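Lipoprotein (PDB 7ADK) probably cleaves peptide bonds as a lipoprotein of the Mycoplasma DUF31 peptidase family, in the chymotrypsin-like PA clan. Local coordinates at residues S295-Q298 with T299-N303; V543-F547 with A548-D552; F445-S449 with H450-G454. All blocks are in the same frame, centred on the assembly; numbering follows the deposited sequence.

Contact 1: residues S295-Q298 with T299-N303; sequences SAIQ and TFQTN
Gln298 and Gln301 meet twice, once through the backbone and once through their side-chain amides. The carbonyl O of Gln298 accepts the N-H of Thr302 at 3.0 Å and takes a second, weak bond from Gln301 N at 2.8 Å. Beyond the backbone, Gln298 NE2 donates to Gln301 OE1 at 3.0 Å. That donor stands 45° above the carbonyl plane of Gln301 rather than in it, and the two amide planes are nearly perpendicular. The bend at chi2 of Gln298 (-51°) folds its amide back toward the helix, while Gln301 runs out extended beyond CG to meet it. The other end of the Gln298 amide, OE1, is bonded to Lys412, so both of its polar atoms are engaged. One turn on, Asn303 ND2 returns to Thr299 O at 2.8 Å. Ile297 CG2 lies 4.3 Å from Gln301 NE2, and Tyr409 of helix 402-412 touches Gln298, Gln301 and Thr302. The i to i+4 bond from Thr302 N to Gln298 O is the alpha-helical bond that opens helix 299-313, where the loop after strand 289-293 enters it, and the i to i+3 side-chain bond of Gln298 and Gln301 runs beside it.

Contact 2: residues V543-F547 with A548-D552; sequences VEVDF and AKLLD
Asp546 and Phe547 offer their carbonyls to the three amides that follow Ala548, winding the chain into a short turn as strand 541-546 ends. Lys549 N reaches Asp546 O at 3.1 Å, an i to i+3 bond. Phe547 O is gripped twice, by Leu550 N at 3.0 Å and by Leu551 N at 2.9 Å. The first of these is again i to i+3, and the two consecutive bonds of that kind define a 3-10 turn; the second is i to i+4. The Leu550 donor stands 70° above the carbonyl plane, whereas that of Leu551 is only 16° from it, so the two approach the oxygen from clearly different directions.

Among the side chains, Leu550 is central: its CD1 lies 3.6 Å from Val545 CG1 and 4.0 Å from Phe547 CD1, on an oblique approach to the ring. Val545 CG1 also sits over one face of that ring, offset toward the rim, having been turned there by a chi1 of -176°. Phe491 of strand 486-493 and Ile579 of helix 575-582 continue this apolar cluster.

On the polar side, the methylene CE of Lys549 passes 3.7 Å from Asp546 OD2, yet the charged NZ is 4.8 Å from it. Backbone bonds and apolar contact thus hold the turn, while Asp546 and Lys549 do not pair: OD2 forms a salt bridge with Lys442, and NZ bonds Asp501 O.

Contact 3: residues F445-S449 with H450-G454; sequences FGTNS and HVAKG
Asn448 ND2 comes obliquely to the ND1-CE1 side of the His450 ring, 3.0 Å from both His450 ND1 and His450 CE1, with the amide and ring planes almost perpendicular (87°). The angle is too poor for a hydrogen bond between the two nitrogens. Both are instead bonded to the same oxygen, OD2 of Asp539, consistent with their closeness. The amide is placed by a chi1 of 69°, with CG between the backbone N and the carbonyl carbon, and this also brings OD1 of Asn448 against Val451 CG2. That same methyl lies over one face of the imidazole, toward its rim.

In the backbone, Asn448 O accepts two amides: Ala452 N at 2.9 Å and Val451 N at 3.1 Å. Lys453 N bonds Ser449 O at 3.1 Å. Asn448 holds the N-cap position, but its side chain makes no capping bond. Thr447 adds OG1 at 3.7 Å from Val451 CG1 and CG2 at 4.0 Å from Ala452 CB. Its hydroxyl bonds Thr425 O, and Ser449, whose side chain touches Asp539, is hydrogen-bonded to Tyr727 and His508.

A histidine bonded to an aspartate and touching Ser759 is consistent with the His-Asp-Ser catalytic triad of PA-clan serine peptidases. The short helix 449-452 follows strand 442-447 after the single residue Asn448; Val451 touches strand 421-433, Ala452 strand 541-546, and Ser449 and His450 strand 727-730.

How the contacts relate
Contacts 2 and 3 share a sheet, for strands 541-546 and 442-447 are antiparallel neighbours in it. They join directly: Val543 O lies 2.8 Å from Phe445 N, a probable hydrogen bond, and Val543 CG2 packs 4.1 Å from Ala452 CB. Their centres are nevertheless about 17 Å apart, contact 3 carrying the probable catalytic histidine at one end of the paired strands and contact 2 closing the other. Contact 1 stands apart, with nearest atoms about 8 Å from contact 3 and about 16 Å from contact 2; strand 289-293, just before it, belongs to the same sheet, and its helix follows that strand after a short loop. In sequence the order is contact 1, contact 3, contact 2.

Contact 1: residues S295-Q298 with T299-N303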
loop_
_atom_site.group_PDB
_atom_site.type_symbol
_atom_site.label_atom_id
_atom_site.label_comp_id
_atom_site.label_asym_id
_atom_site.label_seq_id
_atom_site.Cartn_x
_atom_site.Cartn_y
_atom_site.Cartn_z
ATOM N N SER B 295 -12.086 24.058 -8.907
ATOM C CA SER B 295 -11.098 25.162 -8.955
ATOM C C SER B 295 -11.219 26.220 -7.845
ATOM O O SER B 295 -10.980 27.401 -8.081
ATOM C CB SER B 295 -11.003 25.801 -10.344
ATOM O OG SER B 295 -9.851 26.605 -10.469
ATOM N N ALA B 296 -11.565 25.796 -6.634
ATOM C CA ALA B 296 -11.658 26.600 -5.425
ATOM C C ALA B 296 -11.285 25.753 -4.194
ATOM O O ALA B 296 -10.878 24.605 -4.345
ATOM C CB ALA B 296 -13.065 27.154 -5.366
ATOM N N ILE B 297 -11.448 26.280 -2.981
ATOM C CA ILE B 297 -11.312 25.546 -1.701
ATOM C C ILE B 297 -12.371 25.963 -0.656
ATOM O O ILE B 297 -12.847 25.145 0.125
ATOM C CB ILE B 297 -9.889 25.777 -1.091
ATOM C CG1 ILE B 297 -8.750 25.210 -1.965
ATOM C CG2 ILE B 297 -9.761 25.241 0.344
ATOM C CD1 ILE B 297 -7.340 25.386 -1.404
ATOM N N GLN B 298 -12.720 27.246 -0.611
ATOM C CA GLN B 298 -13.185 27.913 0.611
ATOM C C GLN B 298 -14.562 27.599 1.219
ATOM O O GLN B 298 -14.724 27.908 2.396
ATOM C CB GLN B 298 -13.006 29.431 0.436
ATOM C CG GLN B 298 -11.584 29.879 0.052
ATOM C CD GLN B 298 -10.481 29.326 0.946
ATOM O OE1 GLN B 298 -9.411 28.966 0.495
ATOM N NE2 GLN B 298 -10.676 29.242 2.236
ATOM N N THR B 299 -15.534 26.999 0.525
ATOM C CA THR B 299 -16.902 26.784 1.069
ATOM C C THR B 299 -16.954 25.822 2.270
ATOM O O THR B 299 -17.803 25.960 3.150
ATOM C CB THR B 299 -17.841 26.334 -0.064
ATOM O OG1 THR B 299 -17.996 27.400 -0.983
ATOM C CG2 THR B 299 -19.252 25.933 0.350
ATOM N N PHE B 300 -15.996 24.905 2.389
ATOM C CA PHE B 300 -15.770 24.152 3.625
ATOM C C PHE B 300 -15.331 25.078 4.777
ATOM O O PHE B 300 -15.816 24.959 5.899
ATOM C CB PHE B 300 -14.745 23.036 3.333
ATOM C CG PHE B 300 -14.030 22.432 4.533
ATOM C CD1 PHE B 300 -14.763 21.930 5.621
ATOM C CD2 PHE B 300 -12.624 22.402 4.576
ATOM C CE1 PHE B 300 -14.103 21.439 6.758
ATOM C CE2 PHE B 300 -11.963 21.925 5.716
ATOM C CZ PHE B 300 -12.702 21.447 6.808
ATOM N N GLN B 301 -14.439 26.029 4.517
ATOM C CA GLN B 301 -13.781 26.840 5.540
ATOM C C GLN B 301 -14.606 28.045 6.004
ATOM O O GLN B 301 -14.494 28.438 7.163
ATOM C CB GLN B 301 -12.396 27.273 5.035
ATOM C CG GLN B 301 -11.517 26.069 4.653
ATOM C CD GLN B 301 -10.024 26.382 4.569
ATOM O OE1 GLN B 301 -9.569 27.514 4.471
ATOM N NE2 GLN B 301 -9.194 25.371 4.576
ATOM N N THR B 302 -15.460 28.639 5.171
ATOM C CA THR B 302 -16.375 29.697 5.636
ATOM C C THR B 302 -17.367 29.128 6.650
ATOM O O THR B 302 -17.457 29.624 7.769
ATOM C CB THR B 302 -17.114 30.392 4.484
ATOM O OG1 THR B 302 -17.831 29.466 3.713
ATOM C CG2 THR B 302 -16.158 31.125 3.545
ATOM N N ASN B 303 -18.034 28.023 6.322
ATOM C CA ASN B 303 -18.962 27.354 7.232
ATOM C C ASN B 303 -18.248 26.749 8.451
ATOM O O ASN B 303 -18.702 26.932 9.581
ATOM C CB ASN B 303 -19.760 26.321 6.441
ATOM C CG ASN B 303 -20.617 26.973 5.372
ATOM O OD1 ASN B 303 -21.529 27.730 5.662
ATOM N ND2 ASN B 303 -20.355 26.729 4.113
#

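Contact 2: residues V543-F547 with A548-D552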
loop_
_atom_site.group_PDB
_atom_site.type_symbol
_atom_site.label_atom_id
_atom_site.label_comp_id
_atom_site.label_asym_id
_atom_site.label_seq_id
_atom_site.Cartn_x
_atom_site.Cartn_y
_atom_site.Cartn_z
ATOM N N VAL B 543 -27.365 10.165 -11.414
ATOM C CA VAL B 543 -26.665 11.092 -12.304
ATOM C C VAL B 543 -26.709 10.606 -13.747
ATOM O O VAL B 543 -26.372 9.470 -14.051
ATOM C CB VAL B 543 -25.202 11.273 -11.853
ATOM C CG1 VAL B 543 -24.374 12.084 -12.861
ATOM C CG2 VAL B 543 -25.162 11.959 -10.487
ATOM N N GLU B 544 -27.092 11.482 -14.655
ATOM C CA GLU B 544 -27.039 11.281 -16.100
ATOM C C GLU B 544 -25.701 11.768 -16.664
ATOM O O GLU B 544 -25.231 12.852 -16.324
ATOM C CB GLU B 544 -28.228 12.012 -16.720
ATOM C CG GLU B 544 -28.316 11.922 -18.245
ATOM C CD GLU B 544 -29.464 12.776 -18.803
ATOM O OE1 GLU B 544 -29.249 13.988 -19.014
ATOM O OE2 GLU B 544 -30.555 12.231 -19.086
ATOM N N VAL B 545 -25.107 10.977 -17.551
ATOM C CA VAL B 545 -23.950 11.353 -18.356
ATOM C C VAL B 545 -24.253 11.109 -19.833
ATOM O O VAL B 545 -24.545 9.985 -20.241
ATOM C CB VAL B 545 -22.692 10.610 -17.892
ATOM C CG1 VAL B 545 -21.483 11.088 -18.667
ATOM C CG2 VAL B 545 -22.388 10.807 -16.413
ATOM N N ASP B 546 -24.179 12.155 -20.655
ATOM C CA ASP B 546 -24.446 12.089 -22.097
ATOM C C ASP B 546 -23.137 12.122 -22.893
ATOM O O ASP B 546 -22.609 13.183 -23.225
ATOM C CB ASP B 546 -25.434 13.201 -22.477
ATOM C CG ASP B 546 -25.977 13.116 -23.913
ATOM O OD1 ASP B 546 -25.432 12.377 -24.750
ATOM O OD2 ASP B 546 -27.012 13.768 -24.168
ATOM N N PHE B 547 -22.563 10.938 -23.164
ATOM C CA PHE B 547 -21.251 10.849 -23.809
ATOM C C PHE B 547 -21.247 11.353 -25.261
ATOM O O PHE B 547 -20.209 11.807 -25.739
ATOM C CB PHE B 547 -20.735 9.412 -23.755
ATOM C CG PHE B 547 -20.430 8.913 -22.360
ATOM C CD1 PHE B 547 -19.338 9.466 -21.658
ATOM C CD2 PHE B 547 -21.220 7.917 -21.773
ATOM C CE1 PHE B 547 -19.046 9.014 -20.360
ATOM C CE2 PHE B 547 -20.919 7.455 -20.476
ATOM C CZ PHE B 547 -19.836 8.014 -19.778
ATOM N N ALA B 548 -22.398 11.373 -25.952
ATOM C CA ALA B 548 -22.517 11.950 -27.291
ATOM C C ALA B 548 -22.332 13.481 -27.312
ATOM O O ALA B 548 -22.116 14.062 -28.378
ATOM C CB ALA B 548 -23.854 11.559 -27.895
ATOM N N LYS B 549 -22.336 14.139 -26.141
ATOM C CA LYS B 549 -21.806 15.495 -25.941
ATOM C C LYS B 549 -20.797 15.586 -24.795
ATOM O O LYS B 549 -20.732 16.592 -24.116
ATOM C CB LYS B 549 -22.905 16.571 -25.914
ATOM C CG LYS B 549 -23.938 16.437 -24.793
ATOM C CD LYS B 549 -24.813 17.687 -24.696
ATOM C CE LYS B 549 -26.110 17.389 -23.968
ATOM N NZ LYS B 549 -26.921 18.571 -23.707
ATOM N N LEU B 550 -19.972 14.561 -24.611
ATOM C CA LEU B 550 -18.661 14.680 -23.952
ATOM C C LEU B 550 -17.521 14.294 -24.902
ATOM O O LEU B 550 -16.414 14.811 -24.770
ATOM C CB LEU B 550 -18.586 13.818 -22.685
ATOM C CG LEU B 550 -19.379 14.294 -21.469
ATOM C CD1 LEU B 550 -19.218 13.286 -20.356
ATOM C CD2 LEU B 550 -18.899 15.636 -20.944
ATOM N N LEU B 551 -17.783 13.414 -25.869
ATOM C CA LEU B 551 -16.857 13.070 -26.950
ATOM C C LEU B 551 -17.012 13.971 -28.193
ATOM O O LEU B 551 -16.334 13.777 -29.201
ATOM C CB LEU B 551 -16.986 11.577 -27.258
ATOM C CG LEU B 551 -16.828 10.650 -26.051
ATOM C CD1 LEU B 551 -17.109 9.229 -26.432
ATOM C CD2 LEU B 551 -15.462 10.736 -25.466
ATOM N N ASP B 552 -17.871 14.991 -28.115
ATOM C CA ASP B 552 -17.962 16.064 -29.103
ATOM C C ASP B 552 -16.788 17.048 -28.957
ATOM O O ASP B 552 -16.779 17.914 -28.076
ATOM C CB ASP B 552 -19.333 16.738 -28.968
ATOM C CG ASP B 552 -19.625 17.798 -30.030
ATOM O OD1 ASP B 552 -18.755 18.082 -30.878
ATOM O OD2 ASP B 552 -20.754 18.334 -30.030
#

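Contact 3: residues F445-S449 with H450-G454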
loop_
_atom_site.group_PDB
_atom_site.type_symbol
_atom_site.label_atom_id
_atom_site.label_comp_id
_atom_site.label_asym_id
_atom_site.label_seq_id
_atom_site.Cartn_x
_atom_site.Cartn_y
_atom_site.Cartn_z
ATOM N N PHE B 445 -26.322 6.697 -13.677
ATOM C CA PHE B 445 -25.456 6.168 -12.638
ATOM C C PHE B 445 -26.077 6.388 -11.247
ATOM O O PHE B 445 -26.441 7.500 -10.912
ATOM C CB PHE B 445 -24.090 6.843 -12.741
ATOM C CG PHE B 445 -23.281 6.516 -13.995
ATOM C CD1 PHE B 445 -23.482 7.199 -15.208
ATOM C CD2 PHE B 445 -22.277 5.532 -13.921
ATOM C CE1 PHE B 445 -22.714 6.875 -16.340
ATOM C CE2 PHE B 445 -21.487 5.225 -15.041
ATOM C CZ PHE B 445 -21.710 5.890 -16.251
ATOM N N GLY B 446 -26.210 5.328 -10.450
ATOM C CA GLY B 446 -26.625 5.406 -9.065
ATOM C C GLY B 446 -25.466 5.812 -8.182
ATOM O O GLY B 446 -24.348 5.338 -8.327
ATOM N N THR B 447 -25.694 6.729 -7.262
ATOM C CA THR B 447 -24.698 7.255 -6.329
ATOM C C THR B 447 -25.429 7.721 -5.074
ATOM O O THR B 447 -26.610 7.402 -4.903
ATOM C CB THR B 447 -23.851 8.357 -7.014
ATOM O OG1 THR B 447 -22.762 8.680 -6.201
ATOM C CG2 THR B 447 -24.610 9.645 -7.326
ATOM N N ASN B 448 -24.796 8.506 -4.212
ATOM C CA ASN B 448 -25.466 9.165 -3.097
ATOM C C ASN B 448 -25.465 10.694 -3.187
ATOM O O ASN B 448 -24.684 11.314 -3.896
ATOM C CB ASN B 448 -24.980 8.600 -1.776
ATOM C CG ASN B 448 -23.567 8.950 -1.478
ATOM O OD1 ASN B 448 -22.675 8.801 -2.285
ATOM N ND2 ASN B 448 -23.325 9.457 -0.311
ATOM N N SER B 449 -26.420 11.315 -2.513
ATOM C CA SER B 449 -26.775 12.732 -2.657
ATOM C C SER B 449 -25.684 13.712 -2.212
ATOM O O SER B 449 -25.419 14.690 -2.906
ATOM C CB SER B 449 -28.077 13.020 -1.917
ATOM O OG SER B 449 -28.621 14.226 -2.338
ATOM N N HIS B 450 -24.949 13.430 -1.136
ATOM C CA HIS B 450 -23.801 14.273 -0.796
ATOM C C HIS B 450 -22.604 14.144 -1.756
ATOM O O HIS B 450 -21.711 14.990 -1.720
ATOM C CB HIS B 450 -23.387 14.098 0.659
ATOM C CG HIS B 450 -22.507 12.925 0.953
ATOM N ND1 HIS B 450 -22.897 11.744 1.512
ATOM C CD2 HIS B 450 -21.143 12.902 0.893
ATOM C CE1 HIS B 450 -21.805 11.031 1.805
ATOM N NE2 HIS B 450 -20.703 11.683 1.415
ATOM N N VAL B 451 -22.573 13.131 -2.629
ATOM C CA VAL B 451 -21.596 13.027 -3.723
ATOM C C VAL B 451 -22.114 13.743 -4.958
ATOM O O VAL B 451 -21.394 14.535 -5.554
ATOM C CB VAL B 451 -21.199 11.561 -4.000
ATOM C CG1 VAL B 451 -20.352 11.385 -5.258
ATOM C CG2 VAL B 451 -20.426 10.986 -2.820
ATOM N N ALA B 452 -23.377 13.533 -5.319
ATOM C CA ALA B 452 -23.984 14.157 -6.484
ATOM C C ALA B 452 -24.086 15.693 -6.387
ATOM O O ALA B 452 -24.054 16.368 -7.410
ATOM C CB ALA B 452 -25.351 13.522 -6.709
ATOM N N LYS B 453 -24.160 16.287 -5.186
ATOM C CA LYS B 453 -24.085 17.747 -4.981
ATOM C C LYS B 453 -22.723 18.379 -5.307
ATOM O O LYS B 453 -22.628 19.597 -5.368
ATOM C CB LYS B 453 -24.661 18.175 -3.620
ATOM C CG LYS B 453 -23.752 18.116 -2.384
ATOM C CD LYS B 453 -24.436 18.813 -1.192
ATOM C CE LYS B 453 -23.535 18.942 0.044
ATOM N NZ LYS B 453 -24.085 19.876 1.054
ATOM N N GLY B 454 -21.690 17.583 -5.571
ATOM C CA GLY B 454 -20.433 18.060 -6.135
ATOM C C GLY B 454 -20.549 18.527 -7.584
ATOM O O GLY B 454 -19.667 19.224 -8.079
#